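Local coordinates for surface layer protein (Geobacillus stearothermophilus, PDB 2RA1), which probably assembles with its own kind into the bacterial surface layer, its N-terminal part joining coiled-coil helices to beta domains and probably binding cell-wall sugar polymer, at residues T101-M106 with H127-E132; Q108-A113 with K120-L125; I94-Y99 with V138-V143; G29-I34 with E150-T155. One frame throughout, in Å; residues are numbered along the deposited sequence.

Contact 1: residues T101-M106 with H127-E132; sequences TKLDKM and HKISYE
Segments 101-106 and 127-132 run antiparallel as helices, their axes 10.5 Å apart at closest approach and 157° between their directions, and Met106 and Ile129 bring their CA atoms nearest. Met106 reaches across to three residues of 127-132. Its CB lies 3.5 Å from Ile129 CD1, the two side chains sliding past one another in opposite directions, and the thioether then crosses Glu132 at about a right angle, with SD 3.8 Å from Glu132 CG. A bend at chi3 (84°) turns the terminal methyl away from a straight chain, so that CE ends against Lys128 CB beside the backbone of the facing helix. Leu103, one turn earlier, adds CD2 against Glu132 CB at 3.9 Å. The two helices, 89-115 and 119-135, form a hairpin in the coiled-coil part of the S-layer protein, and helix 146-166 borders this layer through Phe156, on Thr101 and Asp104, and Arg164, on Ile129. The one polar bond across the contact joins exposed Lys102 to buried Glu132: the extended lysine crosses the glutamate at about a right angle and forms a salt bridge, NZ to OE2 at 3.3 Å, met on the syn side of the carboxylate but 33° out of its plane. The other carboxylate oxygen, OE1, pairs with Arg136, leaving Glu132 between two cations that would probably favour its ionised form. An alanine at Glu132 would take away the CG that Met106 SD rests on and would probably leave Lys102 and Arg136 without their shared anion.

Contact 2: residues Q108-A113 with K120-L125; sequences QELKAA and KKAEEL
The closing end of a helical hairpin is built here, where helix 89-115 turns back into helix 119-135 with only six residues between segments 108-113 and 120-125. The axes come within 8.6 Å at 155°, and the nearest CA atoms, those of Ala113 and Ala122, are 5.3 Å apart, a spacing that two alanines permit. Their methyls face each other, CB to CB at 4.0 Å, while Ala113 CB also lies against Lys121 CG at 3.8 Å. Leu110 comes in beside this pair: its CD2 rests 3.6 Å from the carbonyl oxygen of Ala122, and its CG meets Leu125 CB as the two leucines slide past each other in opposite directions. Such small residues at the close approach and leucines beside them give an antiparallel helix pair of the coiled-coil domain, bordered by Leu167, which touches Leu110, and Phe210, which touches Ala122. Leu125 touches Glu109 with both branches. With CG placed beside its own backbone N (chi1 -75°), Leu125 sends CD1 to 3.6 Å from Glu109 O and CD2 to 3.8 Å from Glu109 OE2, so one methyl meets the helix backbone and the other the carboxylate. Glu109 and Lys121 are both extended and cross at about a right angle at the more exposed side of the pair, aliphatic part on aliphatic part, CG of the glutamate near CE of the lysine. Their charged ends, OE2 and NZ, stay 4.4 Å apart, beyond a salt bridge, so the attraction between them is probably modest.

Contact 3: residues I94-Y99 with V138-V143; sequences IDAYNY and VILDRV
Ala96 and Tyr99, one turn apart on helix 89-115, receive the side chains of Ile139 and Leu140. Ile139 approaches with CG2, which lies 3.5 Å from Asp95 O and 3.6 Å from Ala96 CA, directly against the helix backbone; the close CA spacing of Ala96 and Leu140, 5.3 Å, fits the small side chain at 96. Leu140 is shared: its CD1 meets Ala96 CB at 3.6 Å and Tyr99 CD2 at 3.4 Å. Both leucine methyls sit at the edge of the tyrosine ring, CD2 in its plane and nearest to Tyr99 CE2 at 3.8 Å, with the two side chains crossing at about a right angle. The ring reaches this place because its CG lies beside the carbonyl carbon of Tyr99 (chi1 163°). Further out, the hydroxyl OH is hydrogen-bonded to the backbone oxygen of Glu132, on helix 119-135, and Arg136 and Thr137 touch the ring side chain, so Tyr99 ties helix 89-115 to the connection that follows 119-135. Leu152 of helix 146-166 also touches both Ala96 and Val143. A leucine in place of Tyr99 would lose the hydroxyl and probably leave Glu132 O without this bond and Leu140 without its ring edge. With no hydrogen bond or salt bridge between the two segments, cohesion here rests on apolar packing, while the tyrosine's polar end is satisfied outside them.

Contact 4: residues G29-I34 with E150-T155; sequences GQFPDI and ELLRST
Leu151 is the first residue of 150-155 to meet the loop 29-34, and it does so with two parts of its side chain. CG presses on Phe31 CZ at 3.6 Å, while CD2 lies over one face of the phenylalanine ring and also comes 3.7 Å from Gly29 O. This placement follows from chi1 of -158°, which sets CG beside the carbonyl carbon. Leu152 comes next: its CD2 approaches Phe31 CZ at 3.4 Å, obliquely to the ring, so the outer end of Phe31 is inserted between two consecutive leucines. Thr155 turns back on its own helix, OG1 to Leu151 O at 2.7 Å, arriving from the opposite face of that carbonyl plane to its own backbone N; the same OG1 stands at the edge of the Phe31 ring, 3.9 Å from CE1. The loop itself is shaped by Gly29, the first residue past helix 3-28, with positive phi (63°), and by Asp33, the N-cap of helix 34-58. Phe31 projects from the connection between these two long helices of the coiled-coil domain and packs on helix 146-166. Around it, Val25 of helix 3-28 touches both Phe31 and Leu151, while helix 89-115 contributes Tyr93 and an edge-to-face ring from Tyr97.

Contacts 1, 2 and 3 are buried and all use helix 89-115; contact 4, at the surface, instead sets a loop on helix 146-166. Contacts 1 and 2 hold the same helix pair, 89-115 with 119-135, their centres 10 Å apart, yet the axes stand closer at the hairpin's closing end, where alanines meet, than where methionine and glutamate intervene. A salt bridge crosses only contact 1; contacts 2 and 3 hold mainly by apolar side chains, with no hydrogen bond or salt bridge across either, and contact 4 is aromatic on aliphatic. Contact 1 meets contact 3 by one hydrogen bond, and contact 3 meets contact 4 partly by packing of Tyr97 and Asn98 on Ile34.

Contact 1: residues T101-M106 with H127-E132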
loop_
_atom_site.group_PDB
_atom_site.type_symbol
_atom_site.label_atom_id
_atom_site.label_comp_id
_atom_site.label_asym_id
_atom_site.label_seq_id
_atom_site.Cartn_x
_atom_site.Cartn_y
_atom_site.Cartn_z
ATOM N N THR A 101 27.005 -19.116 3.733
ATOM C CA THR A 101 27.188 -18.722 5.134
ATOM C C THR A 101 27.229 -17.211 5.275
ATOM O O THR A 101 26.941 -16.676 6.356
ATOM C CB THR A 101 28.476 -19.320 5.793
ATOM O OG1 THR A 101 29.647 -18.765 5.184
ATOM C CG2 THR A 101 28.497 -20.808 5.667
ATOM N N LYS A 102 27.605 -16.523 4.196
ATOM C CA LYS A 102 27.449 -15.071 4.164
ATOM C C LYS A 102 25.955 -14.715 4.149
ATOM O O LYS A 102 25.503 -13.851 4.881
ATOM C CB LYS A 102 28.163 -14.450 2.979
ATOM C CG LYS A 102 28.168 -12.940 3.018
ATOM C CD LYS A 102 28.772 -12.356 1.742
ATOM C CE LYS A 102 28.980 -10.849 1.866
ATOM N NZ LYS A 102 29.533 -10.252 0.606
ATOM N N LEU A 103 25.172 -15.410 3.349
ATOM C CA LEU A 103 23.733 -15.235 3.446
ATOM C C LEU A 103 23.263 -15.346 4.898
ATOM O O LEU A 103 22.543 -14.479 5.388
ATOM C CB LEU A 103 22.985 -16.257 2.581
ATOM C CG LEU A 103 22.775 -15.900 1.116
ATOM C CD1 LEU A 103 21.872 -16.963 0.480
ATOM C CD2 LEU A 103 22.154 -14.508 0.969
ATOM N N ASP A 104 23.658 -16.420 5.574
ATOM C CA ASP A 104 23.194 -16.708 6.935
ATOM C C ASP A 104 23.585 -15.579 7.883
ATOM O O ASP A 104 22.781 -15.122 8.712
ATOM C CB ASP A 104 23.776 -18.038 7.419
ATOM C CG ASP A 104 22.988 -18.652 8.568
ATOM O OD1 ASP A 104 21.779 -18.404 8.693
ATOM O OD2 ASP A 104 23.584 -19.416 9.343
ATOM N N LYS A 105 24.822 -15.124 7.732
ATOM C CA LYS A 105 25.355 -14.054 8.548
ATOM C C LYS A 105 24.624 -12.730 8.314
ATOM O O LYS A 105 24.360 -11.965 9.269
ATOM C CB LYS A 105 26.860 -13.930 8.321
ATOM C CG LYS A 105 27.438 -12.542 8.525
ATOM C CD LYS A 105 27.516 -11.778 7.200
ATOM C CE LYS A 105 28.076 -10.365 7.372
ATOM N NZ LYS A 105 28.361 -9.723 6.055
ATOM N N MET A 106 24.302 -12.460 7.048
ATOM C CA MET A 106 23.569 -11.250 6.685
ATOM C C MET A 106 22.144 -11.334 7.226
ATOM O O MET A 106 21.611 -10.357 7.742
ATOM C CB MET A 106 23.558 -11.060 5.180
ATOM C CG MET A 106 24.877 -10.525 4.614
ATOM S SD MET A 106 24.920 -10.406 2.795
ATOM C CE MET A 106 24.148 -8.852 2.523
ATOM N N HIS A 127 18.784 -4.458 1.186
ATOM C CA HIS A 127 19.199 -4.254 -0.192
ATOM C C HIS A 127 20.380 -5.139 -0.525
ATOM O O HIS A 127 20.383 -5.796 -1.552
ATOM C CB HIS A 127 19.453 -2.768 -0.506
ATOM C CG HIS A 127 18.200 -1.951 -0.502
ATOM N ND1 HIS A 127 17.149 -2.206 -1.359
ATOM C CD2 HIS A 127 17.799 -0.925 0.287
ATOM C CE1 HIS A 127 16.165 -1.362 -1.114
ATOM N NE2 HIS A 127 16.536 -0.571 -0.124
ATOM N N LYS A 128 21.357 -5.171 0.372
ATOM C CA LYS A 128 22.530 -6.017 0.199
ATOM C C LYS A 128 22.142 -7.476 0.097
ATOM O O LYS A 128 22.657 -8.199 -0.750
ATOM C CB LYS A 128 23.512 -5.824 1.344
ATOM C CG LYS A 128 24.130 -4.417 1.419
ATOM C CD LYS A 128 25.105 -4.360 2.625
ATOM C CE LYS A 128 25.758 -3.000 2.762
ATOM N NZ LYS A 128 26.698 -2.970 3.924
ATOM N N ILE A 129 21.213 -7.907 0.943
ATOM C CA ILE A 129 20.829 -9.320 0.956
ATOM C C ILE A 129 19.977 -9.660 -0.267
ATOM O O ILE A 129 20.076 -10.753 -0.826
ATOM C CB ILE A 129 20.129 -9.721 2.281
ATOM C CG1 ILE A 129 20.811 -10.946 2.876
ATOM C CG2 ILE A 129 18.693 -10.020 2.046
ATOM C CD1 ILE A 129 20.242 -11.431 4.172
ATOM N N SER A 130 19.155 -8.700 -0.689
ATOM C CA SER A 130 18.374 -8.842 -1.909
ATOM C C SER A 130 19.298 -9.049 -3.080
ATOM O O SER A 130 19.035 -9.885 -3.934
ATOM C CB SER A 130 17.535 -7.601 -2.175
ATOM O OG SER A 130 16.482 -7.502 -1.250
ATOM N N TYR A 131 20.383 -8.283 -3.115
ATOM C CA TYR A 131 21.345 -8.344 -4.228
ATOM C C TYR A 131 22.031 -9.712 -4.273
ATOM O O TYR A 131 22.060 -10.364 -5.317
ATOM C CB TYR A 131 22.342 -7.194 -4.070
ATOM C CG TYR A 131 23.501 -7.127 -5.033
ATOM C CD1 TYR A 131 23.470 -6.281 -6.137
ATOM C CD2 TYR A 131 24.655 -7.856 -4.803
ATOM C CE1 TYR A 131 24.543 -6.189 -7.005
ATOM C CE2 TYR A 131 25.729 -7.779 -5.664
ATOM C CZ TYR A 131 25.674 -6.944 -6.760
ATOM O OH TYR A 131 26.759 -6.866 -7.600
ATOM N N GLU A 132 22.540 -10.152 -3.125
ATOM C CA GLU A 132 23.117 -11.481 -2.967
ATOM C C GLU A 132 22.190 -12.573 -3.470
ATOM O O GLU A 132 22.627 -13.478 -4.178
ATOM C CB GLU A 132 23.446 -11.770 -1.498
ATOM C CG GLU A 132 24.575 -10.967 -0.950
ATOM C CD GLU A 132 25.900 -11.399 -1.516
ATOM O OE1 GLU A 132 25.924 -12.437 -2.202
ATOM O OE2 GLU A 132 26.910 -10.704 -1.279
#

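Contact 2: residues Q108-A113 with K120-L125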
loop_
_atom_site.group_PDB
_atom_site.type_symbol
_atom_site.label_atom_id
_atom_site.label_comp_id
_atom_site.label_asym_id
_atom_site.label_seq_id
_atom_site.Cartn_x
_atom_site.Cartn_y
_atom_site.Cartn_z
ATOM N N GLN A 108 21.195 -13.048 9.881
ATOM C CA GLN A 108 21.301 -12.847 11.322
ATOM C C GLN A 108 21.580 -11.391 11.671
ATOM O O GLN A 108 21.166 -10.904 12.726
ATOM C CB GLN A 108 22.406 -13.723 11.918
ATOM C CG GLN A 108 22.078 -15.204 11.994
ATOM C CD GLN A 108 23.266 -16.030 12.417
ATOM O OE1 GLN A 108 24.280 -15.493 12.846
ATOM N NE2 GLN A 108 23.154 -17.344 12.281
ATOM N N GLU A 109 22.291 -10.694 10.793
ATOM C CA GLU A 109 22.604 -9.293 11.033
ATOM C C GLU A 109 21.342 -8.450 10.803
ATOM O O GLU A 109 21.111 -7.457 11.490
ATOM C CB GLU A 109 23.732 -8.873 10.113
ATOM C CG GLU A 109 24.464 -7.597 10.441
ATOM C CD GLU A 109 25.734 -7.445 9.588
ATOM O OE1 GLU A 109 26.443 -8.449 9.389
ATOM O OE2 GLU A 109 26.024 -6.326 9.113
ATOM N N LEU A 110 20.512 -8.878 9.850
ATOM C CA LEU A 110 19.245 -8.207 9.560
ATOM C C LEU A 110 18.309 -8.394 10.754
ATOM O O LEU A 110 17.676 -7.453 11.225
ATOM C CB LEU A 110 18.592 -8.810 8.311
ATOM C CG LEU A 110 17.890 -7.953 7.239
ATOM C CD1 LEU A 110 16.814 -8.750 6.475
ATOM C CD2 LEU A 110 17.314 -6.662 7.795
ATOM N N LYS A 111 18.228 -9.624 11.245
ATOM C CA LYS A 111 17.361 -9.912 12.372
ATOM C C LYS A 111 17.760 -9.036 13.557
ATOM O O LYS A 111 16.891 -8.511 14.255
ATOM C CB LYS A 111 17.403 -11.402 12.734
ATOM C CG LYS A 111 16.515 -11.769 13.885
ATOM C CD LYS A 111 16.351 -13.280 14.016
ATOM C CE LYS A 111 15.870 -13.659 15.417
ATOM N NZ LYS A 111 14.681 -12.853 15.842
ATOM N N ALA A 112 19.069 -8.854 13.764
ATOM C CA ALA A 112 19.528 -7.996 14.858
ATOM C C ALA A 112 19.051 -6.567 14.654
ATOM O O ALA A 112 18.694 -5.891 15.618
ATOM C CB ALA A 112 21.039 -8.035 15.023
ATOM N N ALA A 113 19.026 -6.116 13.402
ATOM C CA ALA A 113 18.574 -4.758 13.116
ATOM C C ALA A 113 17.075 -4.579 13.360
ATOM O O ALA A 113 16.638 -3.492 13.726
ATOM C CB ALA A 113 18.937 -4.340 11.700
ATOM N N LYS A 120 17.321 2.151 9.502
ATOM C CA LYS A 120 18.346 2.428 8.502
ATOM C C LYS A 120 19.286 1.242 8.288
ATOM O O LYS A 120 19.684 0.947 7.170
ATOM C CB LYS A 120 19.149 3.673 8.875
ATOM C CG LYS A 120 18.444 4.963 8.518
ATOM C CD LYS A 120 19.133 6.169 9.142
ATOM C CE LYS A 120 18.449 7.482 8.747
ATOM N NZ LYS A 120 17.099 7.646 9.358
ATOM N N LYS A 121 19.647 0.558 9.358
ATOM C CA LYS A 121 20.527 -0.586 9.204
ATOM C C LYS A 121 19.769 -1.727 8.522
ATOM O O LYS A 121 20.330 -2.449 7.700
ATOM C CB LYS A 121 21.129 -1.005 10.554
ATOM C CG LYS A 121 21.919 -2.295 10.516
ATOM C CD LYS A 121 22.937 -2.373 11.662
ATOM C CE LYS A 121 23.820 -3.624 11.548
ATOM N NZ LYS A 121 25.111 -3.495 12.292
ATOM N N ALA A 122 18.486 -1.865 8.838
ATOM C CA ALA A 122 17.681 -2.923 8.237
ATOM C C ALA A 122 17.478 -2.650 6.765
ATOM O O ALA A 122 17.455 -3.565 5.938
ATOM C CB ALA A 122 16.355 -3.041 8.919
ATOM N N GLU A 123 17.347 -1.383 6.429
ATOM C CA GLU A 123 17.131 -1.008 5.039
ATOM C C GLU A 123 18.371 -1.364 4.216
ATOM O O GLU A 123 18.269 -1.933 3.136
ATOM C CB GLU A 123 16.802 0.484 4.943
ATOM C CG GLU A 123 16.684 0.984 3.531
ATOM C CD GLU A 123 15.803 2.224 3.406
ATOM O OE1 GLU A 123 15.443 2.549 2.252
ATOM O OE2 GLU A 123 15.485 2.860 4.453
ATOM N N GLU A 124 19.545 -1.050 4.752
ATOM C CA GLU A 124 20.790 -1.321 4.050
ATOM C C GLU A 124 20.952 -2.815 3.794
ATOM O O GLU A 124 21.130 -3.257 2.658
ATOM C CB GLU A 124 21.972 -0.793 4.857
ATOM C CG GLU A 124 23.269 -0.789 4.084
ATOM C CD GLU A 124 24.313 0.130 4.686
ATOM O OE1 GLU A 124 25.521 -0.186 4.536
ATOM O OE2 GLU A 124 23.927 1.161 5.297
ATOM N N LEU A 125 20.860 -3.589 4.863
ATOM C CA LEU A 125 20.986 -5.034 4.785
ATOM C C LEU A 125 19.933 -5.704 3.888
ATOM O O LEU A 125 20.196 -6.735 3.291
ATOM C CB LEU A 125 20.937 -5.629 6.188
ATOM C CG LEU A 125 22.204 -5.447 7.019
ATOM C CD1 LEU A 125 21.903 -5.641 8.526
ATOM C CD2 LEU A 125 23.273 -6.429 6.535
#

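Contact 3: residues I94-Y99 with V138-V143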
loop_
_atom_site.group_PDB
_atom_site.type_symbol
_atom_site.label_atom_id
_atom_site.label_comp_id
_atom_site.label_asym_id
_atom_site.label_seq_id
_atom_site.Cartn_x
_atom_site.Cartn_y
_atom_site.Cartn_z
ATOM N N ILE A 94 33.581 -24.687 -2.091
ATOM C CA ILE A 94 34.059 -23.657 -1.179
ATOM C C ILE A 94 33.309 -22.349 -1.410
ATOM O O ILE A 94 32.761 -21.773 -0.469
ATOM C CB ILE A 94 35.585 -23.453 -1.256
ATOM C CG1 ILE A 94 36.301 -24.655 -0.633
ATOM C CG2 ILE A 94 36.007 -22.189 -0.502
ATOM C CD1 ILE A 94 37.793 -24.727 -0.958
ATOM N N ASP A 95 33.266 -21.910 -2.669
ATOM C CA ASP A 95 32.596 -20.664 -3.063
ATOM C C ASP A 95 31.122 -20.624 -2.709
ATOM O O ASP A 95 30.598 -19.579 -2.355
ATOM C CB ASP A 95 32.726 -20.444 -4.572
ATOM C CG ASP A 95 34.152 -20.124 -5.001
ATOM O OD1 ASP A 95 35.053 -19.990 -4.135
ATOM O OD2 ASP A 95 34.361 -19.999 -6.222
ATOM N N ALA A 96 30.457 -21.766 -2.839
ATOM C CA ALA A 96 29.034 -21.872 -2.558
ATOM C C ALA A 96 28.782 -21.938 -1.061
ATOM O O ALA A 96 27.825 -21.346 -0.554
ATOM C CB ALA A 96 28.457 -23.096 -3.246
ATOM N N TYR A 97 29.636 -22.669 -0.352
ATOM C CA TYR A 97 29.505 -22.730 1.087
ATOM C C TYR A 97 29.746 -21.345 1.696
ATOM O O TYR A 97 29.029 -20.922 2.592
ATOM C CB TYR A 97 30.461 -23.761 1.702
ATOM C CG TYR A 97 30.272 -23.897 3.189
ATOM C CD1 TYR A 97 29.374 -24.816 3.708
ATOM C CD2 TYR A 97 30.974 -23.086 4.080
ATOM C CE1 TYR A 97 29.180 -24.930 5.083
ATOM C CE2 TYR A 97 30.793 -23.200 5.453
ATOM C CZ TYR A 97 29.887 -24.125 5.944
ATOM O OH TYR A 97 29.690 -24.252 7.307
ATOM N N ASN A 98 30.778 -20.665 1.215
ATOM C CA ASN A 98 31.054 -19.298 1.599
ATOM C C ASN A 98 29.916 -18.339 1.210
ATOM O O ASN A 98 29.546 -17.453 1.980
ATOM C CB ASN A 98 32.358 -18.838 0.955
ATOM C CG ASN A 98 33.585 -19.473 1.591
ATOM O OD1 ASN A 98 33.506 -20.069 2.663
ATOM N ND2 ASN A 98 34.728 -19.333 0.935
ATOM N N TYR A 99 29.349 -18.513 0.020
ATOM C CA TYR A 99 28.238 -17.668 -0.376
ATOM C C TYR A 99 27.075 -17.882 0.585
ATOM O O TYR A 99 26.472 -16.926 1.077
ATOM C CB TYR A 99 27.796 -17.976 -1.793
ATOM C CG TYR A 99 26.415 -17.446 -2.139
ATOM C CD1 TYR A 99 26.193 -16.093 -2.304
ATOM C CD2 TYR A 99 25.334 -18.307 -2.291
ATOM C CE1 TYR A 99 24.941 -15.597 -2.620
ATOM C CE2 TYR A 99 24.079 -17.831 -2.619
ATOM C CZ TYR A 99 23.884 -16.469 -2.785
ATOM O OH TYR A 99 22.623 -15.974 -3.114
ATOM N N VAL A 138 23.649 -18.075 -8.560
ATOM C CA VAL A 138 24.224 -18.924 -9.597
ATOM C C VAL A 138 25.453 -19.708 -9.070
ATOM O O VAL A 138 25.747 -20.823 -9.524
ATOM C CB VAL A 138 24.619 -18.086 -10.803
ATOM C CG1 VAL A 138 25.463 -16.898 -10.351
ATOM C CG2 VAL A 138 25.364 -18.945 -11.829
ATOM N N ILE A 139 26.161 -19.114 -8.111
ATOM C CA ILE A 139 27.275 -19.774 -7.435
ATOM C C ILE A 139 26.859 -21.163 -6.970
ATOM O O ILE A 139 27.616 -22.130 -7.083
ATOM C CB ILE A 139 27.764 -18.938 -6.222
ATOM C CG1 ILE A 139 28.399 -17.631 -6.701
ATOM C CG2 ILE A 139 28.769 -19.709 -5.389
ATOM C CD1 ILE A 139 29.067 -16.830 -5.607
ATOM N N LEU A 140 25.650 -21.248 -6.437
ATOM C CA LEU A 140 25.079 -22.510 -5.990
ATOM C C LEU A 140 24.872 -23.490 -7.139
ATOM O O LEU A 140 25.020 -24.691 -6.954
ATOM C CB LEU A 140 23.748 -22.273 -5.284
ATOM C CG LEU A 140 23.816 -22.137 -3.770
ATOM C CD1 LEU A 140 25.161 -21.552 -3.355
ATOM C CD2 LEU A 140 22.635 -21.295 -3.253
ATOM N N ASP A 141 24.503 -22.989 -8.311
ATOM C CA ASP A 141 24.293 -23.875 -9.451
ATOM C C ASP A 141 25.573 -24.672 -9.837
ATOM O O ASP A 141 25.490 -25.819 -10.275
ATOM C CB ASP A 141 23.766 -23.094 -10.665
ATOM C CG ASP A 141 22.545 -22.213 -10.343
ATOM O OD1 ASP A 141 21.689 -22.594 -9.506
ATOM O OD2 ASP A 141 22.436 -21.128 -10.961
ATOM N N ARG A 142 26.740 -24.047 -9.691
ATOM C CA ARG A 142 28.018 -24.672 -10.041
ATOM C C ARG A 142 28.465 -25.785 -9.081
ATOM O O ARG A 142 29.522 -26.360 -9.251
ATOM C CB ARG A 142 29.129 -23.618 -10.086
ATOM C CG ARG A 142 28.890 -22.512 -11.080
ATOM C CD ARG A 142 30.192 -21.818 -11.442
ATOM N NE ARG A 142 30.348 -20.571 -10.706
ATOM C CZ ARG A 142 29.694 -19.448 -10.994
ATOM N NH1 ARG A 142 28.833 -19.411 -12.008
ATOM N NH2 ARG A 142 29.897 -18.360 -10.263
ATOM N N VAL A 143 27.667 -26.076 -8.066
ATOM C CA VAL A 143 28.016 -27.130 -7.123
ATOM C C VAL A 143 27.626 -28.483 -7.688
ATOM O O VAL A 143 26.551 -28.638 -8.260
ATOM C CB VAL A 143 27.349 -26.913 -5.732
ATOM C CG1 VAL A 143 27.567 -28.116 -4.817
ATOM C CG2 VAL A 143 27.871 -25.635 -5.090
#

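Contact 4: residues G29-I34 with E150-T155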
loop_
_atom_site.group_PDB
_atom_site.type_symbol
_atom_site.label_atom_id
_atom_site.label_comp_id
_atom_site.label_asym_id
_atom_site.label_seq_id
_atom_site.Cartn_x
_atom_site.Cartn_y
_atom_site.Cartn_z
ATOM N N GLY A 29 24.639 -35.882 6.397
ATOM C CA GLY A 29 23.733 -34.817 6.034
ATOM C C GLY A 29 24.179 -33.495 6.624
ATOM O O GLY A 29 23.356 -32.631 6.955
ATOM N N GLN A 30 25.493 -33.331 6.754
ATOM C CA GLN A 30 26.068 -32.088 7.262
ATOM C C GLN A 30 27.255 -31.642 6.436
ATOM O O GLN A 30 27.732 -32.378 5.581
ATOM C CB GLN A 30 26.510 -32.270 8.708
ATOM C CG GLN A 30 25.369 -32.591 9.645
ATOM C CD GLN A 30 25.850 -32.958 11.024
ATOM O OE1 GLN A 30 25.495 -34.007 11.551
ATOM N NE2 GLN A 30 26.680 -32.100 11.615
ATOM N N PHE A 31 27.739 -30.436 6.700
ATOM C CA PHE A 31 28.918 -29.933 6.010
ATOM C C PHE A 31 30.149 -30.041 6.896
ATOM O O PHE A 31 30.048 -29.956 8.126
ATOM C CB PHE A 31 28.716 -28.480 5.616
ATOM C CG PHE A 31 27.553 -28.265 4.692
ATOM C CD1 PHE A 31 26.380 -27.696 5.152
ATOM C CD2 PHE A 31 27.626 -28.659 3.370
ATOM C CE1 PHE A 31 25.302 -27.504 4.303
ATOM C CE2 PHE A 31 26.550 -28.474 2.517
ATOM C CZ PHE A 31 25.383 -27.896 2.986
ATOM N N PRO A 32 31.323 -30.207 6.279
ATOM C CA PRO A 32 32.550 -30.206 7.073
ATOM C C PRO A 32 32.834 -28.797 7.564
ATOM O O PRO A 32 32.166 -27.861 7.136
ATOM C CB PRO A 32 33.622 -30.617 6.059
ATOM C CG PRO A 32 32.888 -31.116 4.885
ATOM C CD PRO A 32 31.607 -30.386 4.854
ATOM N N ASP A 33 33.781 -28.648 8.476
ATOM C CA ASP A 33 34.292 -27.326 8.779
ATOM C C ASP A 33 34.943 -26.826 7.489
ATOM O O ASP A 33 35.726 -27.556 6.858
ATOM C CB ASP A 33 35.306 -27.412 9.927
ATOM C CG ASP A 33 35.558 -26.074 10.599
ATOM O OD1 ASP A 33 35.197 -25.950 11.777
ATOM O OD2 ASP A 33 36.126 -25.159 9.975
ATOM N N ILE A 34 34.622 -25.599 7.079
ATOM C CA ILE A 34 35.169 -25.072 5.829
ATOM C C ILE A 34 36.698 -25.031 5.867
ATOM O O ILE A 34 37.352 -25.037 4.840
ATOM C CB ILE A 34 34.631 -23.663 5.501
ATOM C CG1 ILE A 34 34.963 -23.294 4.045
ATOM C CG2 ILE A 34 35.158 -22.613 6.470
ATOM C CD1 ILE A 34 34.269 -24.197 3.048
ATOM N N GLU A 150 20.945 -28.875 -2.866
ATOM C CA GLU A 150 19.716 -28.763 -2.077
ATOM C C GLU A 150 19.997 -28.580 -0.584
ATOM O O GLU A 150 19.281 -27.852 0.108
ATOM C CB GLU A 150 18.769 -29.957 -2.328
ATOM C CG GLU A 150 17.579 -30.074 -1.344
ATOM C CD GLU A 150 16.589 -28.887 -1.364
ATOM O OE1 GLU A 150 15.689 -28.868 -0.495
ATOM O OE2 GLU A 150 16.701 -27.977 -2.225
ATOM N N LEU A 151 21.054 -29.215 -0.087
ATOM C CA LEU A 151 21.448 -29.007 1.305
ATOM C C LEU A 151 21.879 -27.555 1.539
ATOM O O LEU A 151 21.567 -26.972 2.568
ATOM C CB LEU A 151 22.535 -30.005 1.738
ATOM C CG LEU A 151 22.692 -30.266 3.243
ATOM C CD1 LEU A 151 21.354 -30.568 3.875
ATOM C CD2 LEU A 151 23.686 -31.382 3.529
ATOM N N LEU A 152 22.571 -26.954 0.578
ATOM C CA LEU A 152 22.943 -25.546 0.735
ATOM C C LEU A 152 21.750 -24.595 0.727
ATOM O O LEU A 152 21.720 -23.668 1.524
ATOM C CB LEU A 152 23.977 -25.118 -0.300
ATOM C CG LEU A 152 25.304 -25.850 -0.081
ATOM C CD1 LEU A 152 26.118 -25.904 -1.364
ATOM C CD2 LEU A 152 26.078 -25.173 1.060
ATOM N N ARG A 153 20.784 -24.814 -0.166
ATOM C CA ARG A 153 19.604 -23.950 -0.245
ATOM C C ARG A 153 18.736 -24.073 1.019
ATOM O O ARG A 153 18.377 -23.068 1.625
ATOM C CB ARG A 153 18.751 -24.252 -1.480
ATOM C CG ARG A 153 19.387 -23.895 -2.812
ATOM C CD ARG A 153 18.480 -24.318 -3.978
ATOM N NE ARG A 153 19.213 -24.908 -5.101
ATOM C CZ ARG A 153 19.690 -24.221 -6.137
ATOM N NH1 ARG A 153 19.512 -22.905 -6.202
ATOM N NH2 ARG A 153 20.352 -24.845 -7.112
ATOM N N SER A 154 18.414 -25.299 1.416
ATOM C CA SER A 154 17.582 -25.506 2.599
ATOM C C SER A 154 18.248 -25.033 3.896
ATOM O O SER A 154 17.614 -24.407 4.756
ATOM C CB SER A 154 17.144 -26.976 2.728
ATOM O OG SER A 154 18.249 -27.854 2.870
ATOM N N THR A 155 19.532 -25.333 4.031
ATOM C CA THR A 155 20.246 -25.001 5.244
ATOM C C THR A 155 20.314 -23.488 5.457
ATOM O O THR A 155 19.978 -22.994 6.537
ATOM C CB THR A 155 21.652 -25.632 5.259
ATOM O OG1 THR A 155 21.539 -27.063 5.237
ATOM C CG2 THR A 155 22.395 -25.220 6.504
#